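Local coordinates for protein Pcdhgb2 (Mus musculus, PDB 5SZR) that probably mediates calcium-dependent cell adhesion as a neuronal protocadherin and may help establish specific connections in the brain, here represented by extracellular cadherin domains 3 to 6, at residues D317-P328 against K353-N364. Numbering follows the deposited sequence.
Sequences DRNDNAPRVLYP and KVVAVDADSGHN. With CA (calcium ion), chain R; CA (calcium ion), chain Q; CA (calcium ion), chain P.
Asp-317 OD2 is gripped from opposite faces of its carboxylate plane: the backbone N of Ser-361 donates at 2.8 Å, and Asn-364 ND2 comes almost straight in at 3.1 Å. Its other oxygen, OD1, binds a calcium ion, so one carboxylate serves both protein and metal. Asp-360 works differently: each oxygen binds calcium and also accepts from Asn-321. With CG anti to its carbonyl carbon (chi1 -63°), it reaches between two ions, OD1 binding the one held by Asp-317 and OD2 the neighbouring one, each at 2.5 Å. Asn-321 steadies this bridge, its backbone N using the syn lone pair of OD2 and its ND2 meeting OD1 at 2.8 Å. Around the second ion, Asp-358 chelates with both oxygens, while its OD1 accepts from Asp-360 N in an Asx turn; Asn-319 OD1, at 2.3 Å, the carbonyls of Asn-321 and Asn-364, and Asp-411 complete the set. Arg-318 O, Asp-320 OD1, Glu-226 and Glu-286 complete the shell of the first ion, and Asp-320, also a polar partner of Asn-227, reaches a third through OD2.

Beyond the metals, strands 324-327 and 355-357 pair antiparallel, with a classic beta bulge in which Val-355 O accepts from both Leu-326 N (2.8 Å) and Tyr-327 N. Leu-326 CD1 packs on Val-357 CG2 at 3.7 Å, and Lys-353 O lies at the edge of the Tyr-327 ring. This is the calcium-bound linker between extracellular cadherin domains 5 and 6: acidic oxygens packed this closely would probably repel one another without the ions, so calcium is expected to rigidify the junction.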
# COMPACT_ATOMS: atom_id res chain seq x y z
N ASP A 317 -32.79 -15.49 -18.92
CA ASP A 317 -34.07 -15.70 -19.59
C ASP A 317 -35.22 -15.36 -18.65
O ASP A 317 -35.26 -15.82 -17.51
CB ASP A 317 -34.18 -17.14 -20.07
CG ASP A 317 -35.47 -17.41 -20.83
OD1 ASP A 317 -35.94 -16.49 -21.53
OD2 ASP A 317 -36.00 -18.53 -20.72
N ARG A 318 -36.15 -14.55 -19.14
CA ARG A 318 -37.43 -14.32 -18.48
C ARG A 318 -38.55 -14.90 -19.32
O ARG A 318 -38.38 -15.21 -20.50
CB ARG A 318 -37.68 -12.83 -18.23
CG ARG A 318 -36.92 -12.25 -17.05
CD ARG A 318 -37.43 -10.85 -16.74
NE ARG A 318 -36.75 -10.25 -15.60
CZ ARG A 318 -37.05 -10.49 -14.33
NH1 ARG A 318 -36.38 -9.90 -13.35
NH2 ARG A 318 -38.04 -11.34 -14.03
N ASN A 319 -39.72 -15.05 -18.70
CA ASN A 319 -40.89 -15.59 -19.39
C ASN A 319 -41.68 -14.46 -20.04
O ASN A 319 -42.79 -14.11 -19.64
CB ASN A 319 -41.76 -16.40 -18.43
CG ASN A 319 -42.80 -17.23 -19.16
OD1 ASN A 319 -42.53 -17.76 -20.23
ND2 ASN A 319 -44.01 -17.32 -18.59
N ASP A 320 -41.09 -13.88 -21.08
CA ASP A 320 -41.73 -12.80 -21.82
C ASP A 320 -42.33 -13.26 -23.15
O ASP A 320 -42.68 -12.43 -23.99
CB ASP A 320 -40.74 -11.65 -22.05
CG ASP A 320 -39.43 -12.11 -22.67
OD1 ASP A 320 -39.15 -13.32 -22.70
OD2 ASP A 320 -38.65 -11.23 -23.12
N ASN A 321 -42.48 -14.57 -23.34
CA ASN A 321 -43.13 -15.12 -24.53
C ASN A 321 -44.17 -16.13 -24.08
O ASN A 321 -43.84 -17.08 -23.36
CB ASN A 321 -42.13 -15.76 -25.48
CG ASN A 321 -41.22 -14.75 -26.14
OD1 ASN A 321 -41.56 -14.20 -27.19
ND2 ASN A 321 -40.07 -14.50 -25.53
N ALA A 322 -45.42 -15.93 -24.51
CA ALA A 322 -46.45 -16.92 -24.26
C ALA A 322 -46.38 -18.02 -25.31
O ALA A 322 -46.03 -17.76 -26.47
CB ALA A 322 -47.83 -16.27 -24.28
N PRO A 323 -46.70 -19.26 -24.94
CA PRO A 323 -46.77 -20.32 -25.95
C PRO A 323 -47.82 -20.00 -27.00
O PRO A 323 -48.80 -19.29 -26.74
CB PRO A 323 -47.14 -21.57 -25.14
CG PRO A 323 -47.65 -21.07 -23.83
CD PRO A 323 -46.99 -19.75 -23.58
N ARG A 324 -47.60 -20.50 -28.21
CA ARG A 324 -48.53 -20.31 -29.31
C ARG A 324 -48.80 -21.63 -30.00
O ARG A 324 -47.90 -22.46 -30.18
CB ARG A 324 -48.00 -19.27 -30.32
CG ARG A 324 -46.52 -19.37 -30.61
CD ARG A 324 -46.01 -18.06 -31.20
NE ARG A 324 -46.52 -17.81 -32.54
CZ ARG A 324 -45.91 -18.19 -33.66
NH1 ARG A 324 -46.45 -17.92 -34.84
NH2 ARG A 324 -44.75 -18.83 -33.59
N VAL A 325 -50.06 -21.83 -30.38
CA VAL A 325 -50.49 -23.08 -31.01
C VAL A 325 -50.21 -23.00 -32.50
O VAL A 325 -50.58 -22.02 -33.17
CB VAL A 325 -51.98 -23.33 -30.74
CG1 VAL A 325 -52.42 -24.64 -31.38
CG2 VAL A 325 -52.26 -23.34 -29.24
N LEU A 326 -49.53 -24.02 -33.03
CA LEU A 326 -49.25 -24.11 -34.45
C LEU A 326 -50.12 -25.14 -35.17
O LEU A 326 -50.33 -25.01 -36.38
CB LEU A 326 -47.78 -24.48 -34.68
CG LEU A 326 -46.74 -23.51 -34.09
CD1 LEU A 326 -45.34 -23.95 -34.48
CD2 LEU A 326 -47.02 -22.09 -34.55
N TYR A 327 -50.61 -26.14 -34.46
CA TYR A 327 -51.51 -27.14 -35.01
C TYR A 327 -52.43 -27.64 -33.89
O TYR A 327 -51.98 -27.84 -32.77
CB TYR A 327 -50.74 -28.31 -35.63
CG TYR A 327 -51.63 -29.37 -36.25
CD1 TYR A 327 -51.88 -29.37 -37.61
CD2 TYR A 327 -52.23 -30.35 -35.47
CE1 TYR A 327 -52.71 -30.33 -38.18
CE2 TYR A 327 -53.05 -31.30 -36.02
CZ TYR A 327 -53.29 -31.29 -37.38
OH TYR A 327 -54.11 -32.24 -37.94
N PRO A 328 -53.72 -27.84 -34.19
CA PRO A 328 -54.36 -27.61 -35.50
C PRO A 328 -54.55 -26.13 -35.80
O PRO A 328 -54.43 -25.31 -34.89
CB PRO A 328 -55.71 -28.31 -35.35
CG PRO A 328 -56.00 -28.23 -33.88
CD PRO A 328 -54.67 -28.39 -33.21
N LYS A 353 -53.38 -33.97 -32.30
CA LYS A 353 -52.23 -33.64 -31.46
C LYS A 353 -52.04 -32.14 -31.48
O LYS A 353 -51.78 -31.56 -32.55
CB LYS A 353 -50.98 -34.37 -31.95
CG LYS A 353 -49.72 -34.07 -31.17
CD LYS A 353 -48.59 -34.94 -31.70
CE LYS A 353 -47.26 -34.54 -31.12
NZ LYS A 353 -46.20 -35.44 -31.65
N VAL A 354 -52.19 -31.50 -30.33
CA VAL A 354 -51.86 -30.08 -30.22
C VAL A 354 -50.35 -29.93 -30.35
O VAL A 354 -49.58 -30.62 -29.66
CB VAL A 354 -52.38 -29.50 -28.90
CG1 VAL A 354 -52.23 -27.99 -28.89
CG2 VAL A 354 -53.83 -29.90 -28.69
N VAL A 355 -49.91 -29.05 -31.24
CA VAL A 355 -48.49 -28.76 -31.45
C VAL A 355 -48.27 -27.29 -31.13
O VAL A 355 -48.77 -26.42 -31.84
CB VAL A 355 -48.04 -29.09 -32.87
CG1 VAL A 355 -46.58 -28.71 -33.05
CG2 VAL A 355 -48.25 -30.57 -33.17
N ALA A 356 -47.53 -27.02 -30.05
CA ALA A 356 -47.25 -25.65 -29.63
C ALA A 356 -45.75 -25.46 -29.46
O ALA A 356 -45.00 -26.42 -29.26
CB ALA A 356 -47.97 -25.30 -28.33
N VAL A 357 -45.33 -24.19 -29.56
CA VAL A 357 -43.94 -23.80 -29.36
C VAL A 357 -43.89 -22.63 -28.39
O VAL A 357 -44.91 -22.03 -28.05
CB VAL A 357 -43.24 -23.42 -30.69
CG1 VAL A 357 -43.06 -24.64 -31.57
CG2 VAL A 357 -44.04 -22.34 -31.41
N ASP A 358 -42.67 -22.31 -27.95
CA ASP A 358 -42.45 -21.25 -26.97
C ASP A 358 -41.05 -20.68 -27.19
O ASP A 358 -40.07 -21.43 -27.17
CB ASP A 358 -42.61 -21.79 -25.54
CG ASP A 358 -42.79 -20.69 -24.51
OD1 ASP A 358 -41.92 -19.80 -24.41
OD2 ASP A 358 -43.80 -20.72 -23.79
N ALA A 359 -40.97 -19.37 -27.39
CA ALA A 359 -39.70 -18.73 -27.75
C ALA A 359 -38.69 -18.69 -26.61
O ALA A 359 -37.52 -18.38 -26.85
CB ALA A 359 -39.95 -17.31 -28.26
N ASP A 360 -39.11 -18.97 -25.38
CA ASP A 360 -38.21 -18.83 -24.23
C ASP A 360 -37.33 -20.06 -24.08
O ASP A 360 -37.20 -20.86 -25.01
CB ASP A 360 -39.03 -18.58 -22.97
CG ASP A 360 -39.81 -17.28 -23.03
OD1 ASP A 360 -39.29 -16.30 -23.60
OD2 ASP A 360 -40.95 -17.23 -22.53
N SER A 361 -36.70 -20.21 -22.91
CA SER A 361 -35.79 -21.32 -22.63
C SER A 361 -36.12 -21.93 -21.28
O SER A 361 -36.84 -21.35 -20.47
CB SER A 361 -34.33 -20.86 -22.66
OG SER A 361 -34.01 -20.27 -23.91
N GLY A 362 -35.58 -23.13 -21.05
CA GLY A 362 -35.75 -23.80 -19.77
C GLY A 362 -37.21 -23.99 -19.40
O GLY A 362 -38.06 -24.30 -20.25
N HIS A 363 -37.51 -23.79 -18.11
CA HIS A 363 -38.88 -23.94 -17.66
C HIS A 363 -39.81 -22.91 -18.29
O HIS A 363 -41.01 -23.17 -18.43
CB HIS A 363 -38.95 -23.85 -16.13
CG HIS A 363 -38.46 -25.08 -15.43
ND1 HIS A 363 -37.13 -25.33 -15.19
CD2 HIS A 363 -39.13 -26.14 -14.92
CE1 HIS A 363 -37.00 -26.48 -14.57
NE2 HIS A 363 -38.20 -27.00 -14.39
N ASN A 364 -39.28 -21.75 -18.68
CA ASN A 364 -40.11 -20.75 -19.33
C ASN A 364 -40.68 -21.25 -20.65
O ASN A 364 -41.64 -20.67 -21.16
CB ASN A 364 -39.31 -19.46 -19.54
CG ASN A 364 -38.97 -18.75 -18.24
OD1 ASN A 364 -39.78 -18.71 -17.31
ND2 ASN A 364 -37.77 -18.17 -18.17
CA CA R . -42.74 -18.88 -22.21
CA CA Q . -37.37 -14.92 -22.78
CA CA P . -37.07 -11.54 -24.81
O HOH W 1 -38.87 -11.79 -26.66
O HOH W 2 -43.46 -17.80 -28.20
O HOH W 3 -36.96 -9.15 -24.93